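Local coordinates for urea carboxylase (Thermus thermophilus, PDB 3OPF), which probably binds ATP and acts as a hydrolase, being built from carboxyltransferase-type domains of the cyclophilin-like clan, at residues S94-S99 / L133-K138; V150-V155 / G167-G172; P221-E226 / P281-L286; A300-E305 / K319-R324. All coordinates share one frame; numbering follows the deposited sequence.

Contact 1: residues S94-S99 / L133-K138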
# COMPACT_ATOMS: atom_id res chain seq x y z
N SER A 94 -34.57 -6.33 12.31
CA SER A 94 -35.68 -7.11 11.78
C SER A 94 -35.21 -8.47 11.27
O SER A 94 -35.84 -9.49 11.55
CB SER A 94 -36.44 -6.35 10.69
OG SER A 94 -35.66 -6.15 9.52
N ARG A 95 -34.09 -8.49 10.55
CA ARG A 95 -33.54 -9.73 10.01
C ARG A 95 -33.18 -10.75 11.09
O ARG A 95 -33.30 -11.95 10.87
CB ARG A 95 -32.33 -9.45 9.10
CG ARG A 95 -31.87 -10.68 8.32
CD ARG A 95 -31.17 -10.34 7.00
NE ARG A 95 -30.88 -11.58 6.26
CZ ARG A 95 -31.75 -12.23 5.48
NH1 ARG A 95 -32.99 -11.78 5.29
NH2 ARG A 95 -31.38 -13.36 4.89
N LEU A 96 -32.76 -10.27 12.26
CA LEU A 96 -32.37 -11.13 13.38
C LEU A 96 -33.47 -11.33 14.43
O LEU A 96 -33.28 -12.05 15.43
CB LEU A 96 -31.11 -10.57 14.05
CG LEU A 96 -29.79 -10.74 13.29
CD1 LEU A 96 -28.68 -9.94 13.96
CD2 LEU A 96 -29.40 -12.22 13.18
N GLY A 97 -34.63 -10.69 14.22
CA GLY A 97 -35.74 -10.80 15.16
C GLY A 97 -35.45 -10.14 16.49
O GLY A 97 -35.83 -10.65 17.55
N LEU A 98 -34.77 -9.00 16.44
CA LEU A 98 -34.42 -8.23 17.62
C LEU A 98 -35.05 -6.85 17.52
O LEU A 98 -35.42 -6.40 16.44
CB LEU A 98 -32.91 -8.08 17.74
CG LEU A 98 -32.05 -9.34 17.82
CD1 LEU A 98 -30.58 -9.00 17.57
CD2 LEU A 98 -32.22 -10.04 19.17
N SER A 99 -35.17 -6.19 18.67
CA SER A 99 -35.56 -4.78 18.69
C SER A 99 -34.33 -3.93 18.41
O SER A 99 -33.20 -4.40 18.50
CB SER A 99 -36.15 -4.41 20.06
OG SER A 99 -35.16 -4.47 21.07
N LEU A 133 -26.35 -11.33 17.48
CA LEU A 133 -26.09 -10.19 16.59
C LEU A 133 -25.25 -10.59 15.37
O LEU A 133 -24.83 -9.73 14.61
CB LEU A 133 -25.39 -9.06 17.38
CG LEU A 133 -25.12 -7.72 16.68
CD1 LEU A 133 -26.37 -7.21 15.94
CD2 LEU A 133 -24.61 -6.68 17.68
N ARG A 134 -25.01 -11.89 15.18
CA ARG A 134 -24.23 -12.36 14.05
C ARG A 134 -25.10 -12.49 12.80
O ARG A 134 -26.06 -13.26 12.77
CB ARG A 134 -23.52 -13.69 14.36
CG ARG A 134 -22.44 -13.54 15.42
CD ARG A 134 -21.78 -14.86 15.79
NE ARG A 134 -21.05 -14.73 17.05
CZ ARG A 134 -20.43 -15.73 17.67
NH1 ARG A 134 -20.43 -16.95 17.15
NH2 ARG A 134 -19.81 -15.51 18.82
N LEU A 135 -24.74 -11.70 11.78
CA LEU A 135 -25.45 -11.62 10.52
C LEU A 135 -24.40 -11.54 9.42
O LEU A 135 -23.39 -10.85 9.59
CB LEU A 135 -26.32 -10.35 10.52
CG LEU A 135 -27.23 -10.05 9.35
CD1 LEU A 135 -28.35 -11.08 9.29
CD2 LEU A 135 -27.81 -8.64 9.45
N PRO A 136 -24.61 -12.22 8.28
CA PRO A 136 -23.60 -12.06 7.23
C PRO A 136 -23.46 -10.62 6.71
O PRO A 136 -24.28 -9.74 7.00
CB PRO A 136 -24.11 -12.99 6.12
CG PRO A 136 -24.97 -14.00 6.82
CD PRO A 136 -25.61 -13.24 7.95
N ARG A 137 -22.38 -10.38 5.96
CA ARG A 137 -22.23 -9.13 5.23
C ARG A 137 -23.32 -9.08 4.17
O ARG A 137 -23.93 -10.11 3.83
CB ARG A 137 -20.85 -9.06 4.57
CG ARG A 137 -20.65 -10.09 3.47
CD ARG A 137 -19.19 -10.33 3.16
NE ARG A 137 -19.04 -11.16 1.98
CZ ARG A 137 -17.89 -11.44 1.38
NH1 ARG A 137 -16.74 -10.95 1.84
NH2 ARG A 137 -17.88 -12.23 0.31
N LYS A 138 -23.59 -7.90 3.65
CA LYS A 138 -24.63 -7.76 2.64
C LYS A 138 -24.30 -8.59 1.41
O LYS A 138 -23.12 -8.81 1.12
CB LYS A 138 -24.80 -6.30 2.25
CG LYS A 138 -25.22 -5.44 3.42
CD LYS A 138 -26.19 -4.38 2.99
CE LYS A 138 -26.77 -3.67 4.17
NZ LYS A 138 -28.10 -3.13 3.83

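Contact 2: residues V150-V155 / G167-G172. With SO4 (sulfate ion), chain E.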
# COMPACT_ATOMS: atom_id res chain seq x y z
N VAL A 150 -19.55 2.41 12.15
CA VAL A 150 -19.37 1.22 12.98
C VAL A 150 -20.26 0.11 12.43
O VAL A 150 -21.46 0.32 12.27
CB VAL A 150 -19.72 1.51 14.45
CG1 VAL A 150 -19.64 0.24 15.27
CG2 VAL A 150 -18.79 2.59 15.01
N ALA A 151 -19.68 -1.06 12.16
CA ALA A 151 -20.35 -2.09 11.37
C ALA A 151 -20.09 -3.49 11.91
O ALA A 151 -19.11 -3.71 12.60
CB ALA A 151 -19.89 -2.00 9.92
N VAL A 152 -20.97 -4.43 11.56
CA VAL A 152 -20.80 -5.84 11.90
C VAL A 152 -20.96 -6.77 10.71
O VAL A 152 -21.73 -6.51 9.78
CB VAL A 152 -21.79 -6.32 13.00
CG1 VAL A 152 -21.53 -5.63 14.33
CG2 VAL A 152 -23.25 -6.14 12.56
N ALA A 153 -20.23 -7.87 10.75
CA ALA A 153 -20.42 -8.96 9.81
C ALA A 153 -19.96 -10.22 10.49
O ALA A 153 -18.81 -10.32 10.90
CB ALA A 153 -19.61 -8.71 8.53
N GLY A 154 -20.87 -11.18 10.64
CA GLY A 154 -20.57 -12.44 11.31
C GLY A 154 -20.11 -12.19 12.73
O GLY A 154 -20.69 -11.36 13.44
N VAL A 155 -19.03 -12.86 13.13
CA VAL A 155 -18.46 -12.68 14.47
C VAL A 155 -17.67 -11.38 14.65
O VAL A 155 -17.21 -11.08 15.75
CB VAL A 155 -17.57 -13.88 14.86
CG1 VAL A 155 -16.28 -13.92 14.03
CG2 VAL A 155 -17.25 -13.85 16.34
N GLY A 167 -19.36 -4.10 2.48
CA GLY A 167 -20.65 -4.77 2.60
C GLY A 167 -21.03 -5.14 4.02
O GLY A 167 -21.95 -5.93 4.23
N TRP A 168 -20.32 -4.60 5.00
CA TRP A 168 -20.66 -4.87 6.39
C TRP A 168 -21.88 -4.05 6.80
O TRP A 168 -22.18 -3.01 6.19
CB TRP A 168 -19.46 -4.59 7.30
CG TRP A 168 -18.37 -5.63 7.20
CD1 TRP A 168 -18.13 -6.49 6.16
CD2 TRP A 168 -17.36 -5.89 8.18
NE1 TRP A 168 -17.05 -7.28 6.44
CE2 TRP A 168 -16.55 -6.93 7.67
CE3 TRP A 168 -17.06 -5.35 9.44
CZ2 TRP A 168 -15.46 -7.44 8.37
CZ3 TRP A 168 -15.97 -5.87 10.14
CH2 TRP A 168 -15.18 -6.90 9.60
N ASN A 169 -22.58 -4.52 7.83
CA ASN A 169 -23.87 -3.97 8.25
C ASN A 169 -23.66 -2.76 9.17
O ASN A 169 -23.10 -2.89 10.25
CB ASN A 169 -24.69 -5.04 8.96
CG ASN A 169 -24.92 -6.27 8.10
OD1 ASN A 169 -25.79 -6.28 7.22
ND2 ASN A 169 -24.14 -7.32 8.34
N LEU A 170 -24.12 -1.59 8.74
CA LEU A 170 -23.80 -0.34 9.42
C LEU A 170 -24.75 -0.04 10.58
O LEU A 170 -25.94 0.20 10.37
CB LEU A 170 -23.80 0.83 8.42
CG LEU A 170 -23.04 0.61 7.11
CD1 LEU A 170 -22.99 1.90 6.30
CD2 LEU A 170 -21.63 0.07 7.36
N LEU A 171 -24.21 -0.03 11.80
CA LEU A 171 -25.02 0.15 13.01
C LEU A 171 -24.94 1.56 13.59
O LEU A 171 -25.86 2.00 14.28
CB LEU A 171 -24.58 -0.84 14.09
CG LEU A 171 -24.69 -2.33 13.78
CD1 LEU A 171 -24.52 -3.13 15.08
CD2 LEU A 171 -26.01 -2.68 13.13
N GLY A 172 -23.86 2.27 13.31
CA GLY A 172 -23.69 3.61 13.87
C GLY A 172 -22.47 4.36 13.41
O GLY A 172 -21.82 3.99 12.42
S SO4 E . -17.53 -7.07 1.62
O1 SO4 E . -17.27 -6.75 0.22
O2 SO4 E . -18.94 -7.38 1.78
O3 SO4 E . -17.19 -5.93 2.47
O4 SO4 E . -16.72 -8.23 2.00

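Contact 3: residues P221-E226 / P281-L286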
# COMPACT_ATOMS: atom_id res chain seq x y z
N PRO A 221 14.92 26.10 -3.32
CA PRO A 221 13.97 25.97 -4.43
C PRO A 221 14.67 25.57 -5.72
O PRO A 221 15.65 26.19 -6.11
CB PRO A 221 13.36 27.37 -4.55
CG PRO A 221 13.54 27.98 -3.21
CD PRO A 221 14.79 27.41 -2.64
N ALA A 222 14.17 24.52 -6.37
CA ALA A 222 14.88 23.89 -7.49
C ALA A 222 14.04 23.87 -8.77
O ALA A 222 14.56 24.14 -9.86
CB ALA A 222 15.29 22.48 -7.12
N LEU A 223 12.77 23.54 -8.65
CA LEU A 223 11.91 23.48 -9.83
C LEU A 223 10.47 23.89 -9.57
O LEU A 223 9.94 23.76 -8.46
CB LEU A 223 11.99 22.09 -10.48
CG LEU A 223 11.59 20.88 -9.66
CD1 LEU A 223 10.09 20.67 -9.75
CD2 LEU A 223 12.33 19.63 -10.14
N LEU A 224 9.85 24.42 -10.63
CA LEU A 224 8.47 24.85 -10.61
C LEU A 224 7.68 23.94 -11.54
O LEU A 224 8.10 23.70 -12.68
CB LEU A 224 8.37 26.30 -11.10
CG LEU A 224 6.98 26.90 -11.35
CD1 LEU A 224 6.12 26.84 -10.11
CD2 LEU A 224 7.12 28.34 -11.84
N VAL A 225 6.56 23.41 -11.05
CA VAL A 225 5.66 22.60 -11.87
C VAL A 225 4.77 23.52 -12.69
O VAL A 225 3.88 24.17 -12.15
CB VAL A 225 4.78 21.67 -11.00
CG1 VAL A 225 3.86 20.82 -11.89
CG2 VAL A 225 5.64 20.79 -10.12
N GLU A 226 5.03 23.60 -13.99
CA GLU A 226 4.21 24.42 -14.88
C GLU A 226 2.88 23.73 -15.12
O GLU A 226 1.82 24.36 -15.13
CB GLU A 226 4.92 24.69 -16.22
CG GLU A 226 6.29 25.38 -16.11
CD GLU A 226 6.21 26.87 -15.79
OE1 GLU A 226 5.10 27.39 -15.52
OE2 GLU A 226 7.27 27.53 -15.78
N PRO A 281 5.09 15.61 -16.33
CA PRO A 281 4.85 17.03 -16.05
C PRO A 281 5.69 17.93 -16.95
O PRO A 281 6.57 17.45 -17.67
CB PRO A 281 5.32 17.17 -14.60
CG PRO A 281 6.43 16.20 -14.50
CD PRO A 281 6.07 15.04 -15.40
N VAL A 282 5.38 19.22 -16.90
CA VAL A 282 6.17 20.27 -17.53
C VAL A 282 6.82 21.03 -16.37
O VAL A 282 6.11 21.58 -15.52
CB VAL A 282 5.28 21.22 -18.35
CG1 VAL A 282 6.11 22.32 -18.99
CG2 VAL A 282 4.50 20.45 -19.42
N LEU A 283 8.15 21.05 -16.34
CA LEU A 283 8.90 21.59 -15.21
C LEU A 283 9.91 22.64 -15.65
O LEU A 283 10.57 22.49 -16.66
CB LEU A 283 9.65 20.47 -14.49
CG LEU A 283 8.80 19.28 -14.05
CD1 LEU A 283 9.70 18.13 -13.60
CD2 LEU A 283 7.84 19.70 -12.95
N THR A 284 10.04 23.71 -14.86
CA THR A 284 11.01 24.75 -15.12
C THR A 284 12.02 24.84 -13.97
O THR A 284 11.63 24.87 -12.81
CB THR A 284 10.31 26.10 -15.30
OG1 THR A 284 9.47 26.02 -16.46
CG2 THR A 284 11.33 27.23 -15.47
N ALA A 285 13.30 24.87 -14.31
CA ALA A 285 14.36 24.95 -13.30
C ALA A 285 14.45 26.37 -12.73
O ALA A 285 14.39 27.35 -13.47
CB ALA A 285 15.69 24.52 -13.88
N LEU A 286 14.59 26.45 -11.41
CA LEU A 286 14.69 27.73 -10.69
C LEU A 286 16.14 28.05 -10.33
O LEU A 286 16.44 29.15 -9.86
CB LEU A 286 13.85 27.67 -9.42
CG LEU A 286 12.35 27.44 -9.63
CD1 LEU A 286 11.68 27.19 -8.28
CD2 LEU A 286 11.73 28.65 -10.35

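Contact 4: residues A300-E305 / K319-R324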
# COMPACT_ATOMS: atom_id res chain seq x y z
N ALA A 300 13.07 12.59 -22.82
CA ALA A 300 13.05 13.91 -22.19
C ALA A 300 13.37 14.97 -23.24
O ALA A 300 14.16 14.73 -24.15
CB ALA A 300 14.03 13.97 -21.02
N LEU A 301 12.74 16.13 -23.11
CA LEU A 301 12.93 17.23 -24.06
C LEU A 301 13.41 18.47 -23.32
O LEU A 301 12.70 18.98 -22.45
CB LEU A 301 11.62 17.57 -24.76
CG LEU A 301 11.33 16.92 -26.10
CD1 LEU A 301 9.88 17.19 -26.48
CD2 LEU A 301 12.29 17.46 -27.17
N LEU A 302 14.58 18.96 -23.69
CA LEU A 302 15.18 20.13 -23.07
C LEU A 302 15.89 20.98 -24.12
O LEU A 302 16.75 20.48 -24.84
CB LEU A 302 16.18 19.69 -21.99
CG LEU A 302 16.88 20.83 -21.24
CD1 LEU A 302 15.86 21.63 -20.45
CD2 LEU A 302 17.96 20.28 -20.32
N GLU A 303 15.52 22.26 -24.20
CA GLU A 303 16.11 23.19 -25.17
C GLU A 303 16.15 22.60 -26.58
O GLU A 303 17.15 22.69 -27.27
CB GLU A 303 17.52 23.60 -24.72
CG GLU A 303 17.55 24.42 -23.44
CD GLU A 303 18.95 24.68 -22.93
OE1 GLU A 303 19.58 23.75 -22.38
OE2 GLU A 303 19.44 25.83 -23.08
N GLY A 304 15.04 21.98 -26.98
CA GLY A 304 14.92 21.36 -28.30
C GLY A 304 15.59 20.00 -28.46
O GLY A 304 15.31 19.29 -29.44
N GLU A 305 16.46 19.63 -27.52
CA GLU A 305 17.21 18.38 -27.63
C GLU A 305 16.48 17.24 -26.93
O GLU A 305 15.87 17.43 -25.87
CB GLU A 305 18.61 18.55 -27.02
N LYS A 319 15.11 27.15 -17.84
CA LYS A 319 14.75 26.28 -18.95
C LYS A 319 13.69 25.27 -18.52
O LYS A 319 13.70 24.78 -17.39
CB LYS A 319 15.99 25.55 -19.49
CG LYS A 319 17.15 26.47 -19.89
CD LYS A 319 16.77 27.43 -21.02
CE LYS A 319 17.87 28.45 -21.27
NZ LYS A 319 17.43 29.53 -22.20
N THR A 320 12.80 24.97 -19.46
CA THR A 320 11.65 24.11 -19.21
C THR A 320 11.91 22.71 -19.75
O THR A 320 12.25 22.54 -20.92
CB THR A 320 10.38 24.70 -19.85
OG1 THR A 320 10.10 25.98 -19.26
CG2 THR A 320 9.19 23.78 -19.65
N LEU A 321 11.78 21.72 -18.87
CA LEU A 321 11.94 20.31 -19.23
C LEU A 321 10.55 19.71 -19.47
O LEU A 321 9.61 20.01 -18.74
CB LEU A 321 12.64 19.56 -18.09
CG LEU A 321 12.99 18.08 -18.28
CD1 LEU A 321 14.07 17.90 -19.34
CD2 LEU A 321 13.43 17.47 -16.94
N ARG A 322 10.44 18.88 -20.51
CA ARG A 322 9.22 18.14 -20.81
C ARG A 322 9.56 16.69 -21.12
O ARG A 322 10.73 16.34 -21.24
CB ARG A 322 8.48 18.75 -22.00
CG ARG A 322 8.04 20.19 -21.81
CD ARG A 322 7.44 20.76 -23.08
NE ARG A 322 6.91 22.11 -22.88
CZ ARG A 322 7.63 23.24 -22.92
NH1 ARG A 322 8.94 23.20 -23.17
NH2 ARG A 322 7.04 24.41 -22.72
N PHE A 323 8.53 15.85 -21.26
CA PHE A 323 8.68 14.43 -21.53
C PHE A 323 7.73 14.03 -22.66
O PHE A 323 6.52 14.16 -22.53
CB PHE A 323 8.40 13.62 -20.26
CG PHE A 323 9.34 13.95 -19.13
CD1 PHE A 323 10.55 13.31 -19.00
CD2 PHE A 323 9.01 14.94 -18.21
CE1 PHE A 323 11.43 13.63 -17.97
CE2 PHE A 323 9.87 15.26 -17.17
CZ PHE A 323 11.08 14.60 -17.06
N ARG A 324 8.29 13.59 -23.79
CA ARG A 324 7.51 13.19 -24.95
C ARG A 324 7.24 11.69 -24.88
O ARG A 324 8.18 10.89 -24.85
CB ARG A 324 8.25 13.52 -26.24
CG ARG A 324 7.51 13.11 -27.51
CD ARG A 324 8.33 13.48 -28.74
NE ARG A 324 8.47 14.93 -28.87
CZ ARG A 324 9.48 15.55 -29.48
NH1 ARG A 324 10.48 14.86 -30.03
NH2 ARG A 324 9.49 16.88 -29.54
O HOH W 1 11.29 21.32 -23.38
O HOH W 2 13.80 23.73 -22.80

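Contact 1: residues S94-S99 / L133-K138
Leu96 and Arg95, in the last turn of helix 89-96, pack on Leu133 and Leu135 in an apolar contact that fastens a helix end to the loop between strands 124-127 and 144-145. The two methyls of Leu96 divide the work. CD1 lies 3.7 Å from CA of Leu133 and also meets that residue's CD1, while CD2 rests 3.5 Å from the backbone O of Arg134 and reaches CD1 of Leu135 at 4.2 Å. With CG of Leu96 anti to its own carbonyl carbon (chi1 -74°), the branched tip faces the loop, and a leucine suits the place because its fork spans two neighbours. Arg95 contributes its hydrocarbon part: CG and CD both sit 3.7 Å from CD1 of Leu135, the two side chains crossing at about a right angle, and the same methyl lies at the edge of the guanidinium, near its plane. Leu135 also touches Val92, and Leu133 packs its side chain on Val103 and His107 of helix 100-108. Behind Leu96 the helix closes with a Schellman motif, Gly97 taking a positive phi that favours glycine and its N bonding Ser94 O at 3.2 Å. Since the segments share apolar surface and no direct polar bond, their cohesion rests on burial of leucine methyls, the stem of the exposed Arg95 probably shielding part of buried Leu135.

Contact 2: residues V150-V155 / G167-G172
Val150 to Ala153 and Asn169 to Gly172 run antiparallel, their short axes inclined at 140°, with Val152-Asn169 a hydrogen-bonded pair and Ala151-Leu170 a non-hydrogen-bonded one. Next to them the register slips in a classic beta bulge: Leu171 N and Gly172 N both donate to Val150 O, at 2.8 and 3.3 Å. Asn169 grips Val152 O twice, through its backbone N and through ND2 (2.9 Å), from opposite faces of the carbonyl plane; its CG, anti to the carbonyl carbon (chi1 -57°), brings ND2 back to that oxygen. ND2 also donates to Pro136 O, so the amide ties the strand to the neighbouring loop, a task that suits asparagine. These are adjacent strands of a seven-stranded mixed sheet in the cyclophilin-like region of subdomains C and D. On one side of it Val152 CG1 meets Leu171 CD1 at 4.0 Å, the two side chains crossing nearly at right angles beneath helix 100-108. On the other, the small Ala151 lets its CB approach Trp168 CB and Leu170 CD2, both at 3.7 Å. Ala153 CB sits squarely over the five-membered ring of Trp168, 3.4 Å from its centroid, a CH-pi contact. Gly167 N donates to sulfate O3 at 2.8 Å, and a side chain at this glycine would collide with the ion, probably a crystallisation component.

Contact 3: residues P221-E226 / P281-L286
Leu224 and Thr284 form the central hydrogen-bonded pair between antiparallel strands 221-225 and 282-285, two neighbours in a six-stranded antiparallel sheet. Each N donates to the other's O at 2.9 Å, and Leu286 N to Ala222 O and Glu226 N to Val282 O extend the pairing both ways, the last bond more bent at 139°. On the face of Leu224, Thr284 OG1 donates at 2.8 Å to Glu226 OE2, which receives it on its anti lone pair, away from the other oxygen. Glu226 folds back at chi2 (-75°), which brings OE2 within reach of the threonine hydroxyl, the two side chains crossing obliquely. A valine in place of Thr284 would probably deprive that carboxylate of this donor, leave it freer to turn, and take from Thr320 OG1 its bond to this hydroxyl. The other face is aliphatic: Leu283 CD2 lies 3.7 Å from Val225 CG2, the side chains side by side, and 4.0 Å from Leu223 CD1. Bulky hydrocarbons suit that buried side. Leu286 lies along the backbone, its CD1 3.7 Å from C of Leu223. Outward from this pair, strand 366-368 flanks 221-225, where Ala222 and Leu223 both face Leu367 in a classic bulge; strand 320-325 borders 282-285, and Trp315 of strand 311-315 packs on Leu223, Leu283 and Ala285.

Contact 4: residues A300-E305 / K319-R324
Leu301 lies over one face of the Arg324 guanidinium, its CD1 3.4 Å from CZ, while NH1 of the same group makes a salt bridge to Glu306. Thr320 CG2 lies over one face of the Arg322 guanidinium, and a water sits at its edge, in plane, accepting from NH1. The Phe323 ring meets Ala300 CB obliquely at 4.0 Å; a small alanine leaves room for the ring, which also meets Phe276 and Phe293. The kink of Arg324 at chi3 (-65°) turns its flat end back across the leucine. Were Leu301 cut back to an alanine, a gap would probably open beside that guanidinium and let it shift, leaving Glu306 a less fixed partner. Strands 298-302 and 320-325 are joined by Leu301 N to Arg322 O at 2.8 Å and by Arg322 N to Leu301 O at 3.0 Å. Near the type I' turn from Leu302 to Glu305 they diverge: the water at the edge of Arg322 also donates to Leu301 O and Thr320 O, both at 2.9 Å, and a second links Glu303 N to Thr320 O, both at 2.7 Å. Leu302 CB and Leu321 CD1 pack at 3.8 Å on the buried side. Opposite it, arginines offer flat faces to hydrocarbon and charged edges to water or acid, so this surface combines apolar cover with polar partners.

Overall arrangement
The contacts form two close pairs lying on opposite sides of the chain's centre and come in order along the chain, each closing before the next opens. Contacts 1 and 2, centres 10 Å apart, belong to the region of carboxyltransferase subdomains C and D; the loop 133-138 joins them through probable hydrogen bonds from Lys138 N to Gly167 O and from Gly154 N to Leu135 O. Contacts 3 and 4, centres 12 Å apart, share a six-stranded antiparallel sheet in which strands 282-285 and 320-325 are neighbours. Between the pairs, centres lie 48 to 62 Å apart with no touch, consistent with separately packed parts of one chain.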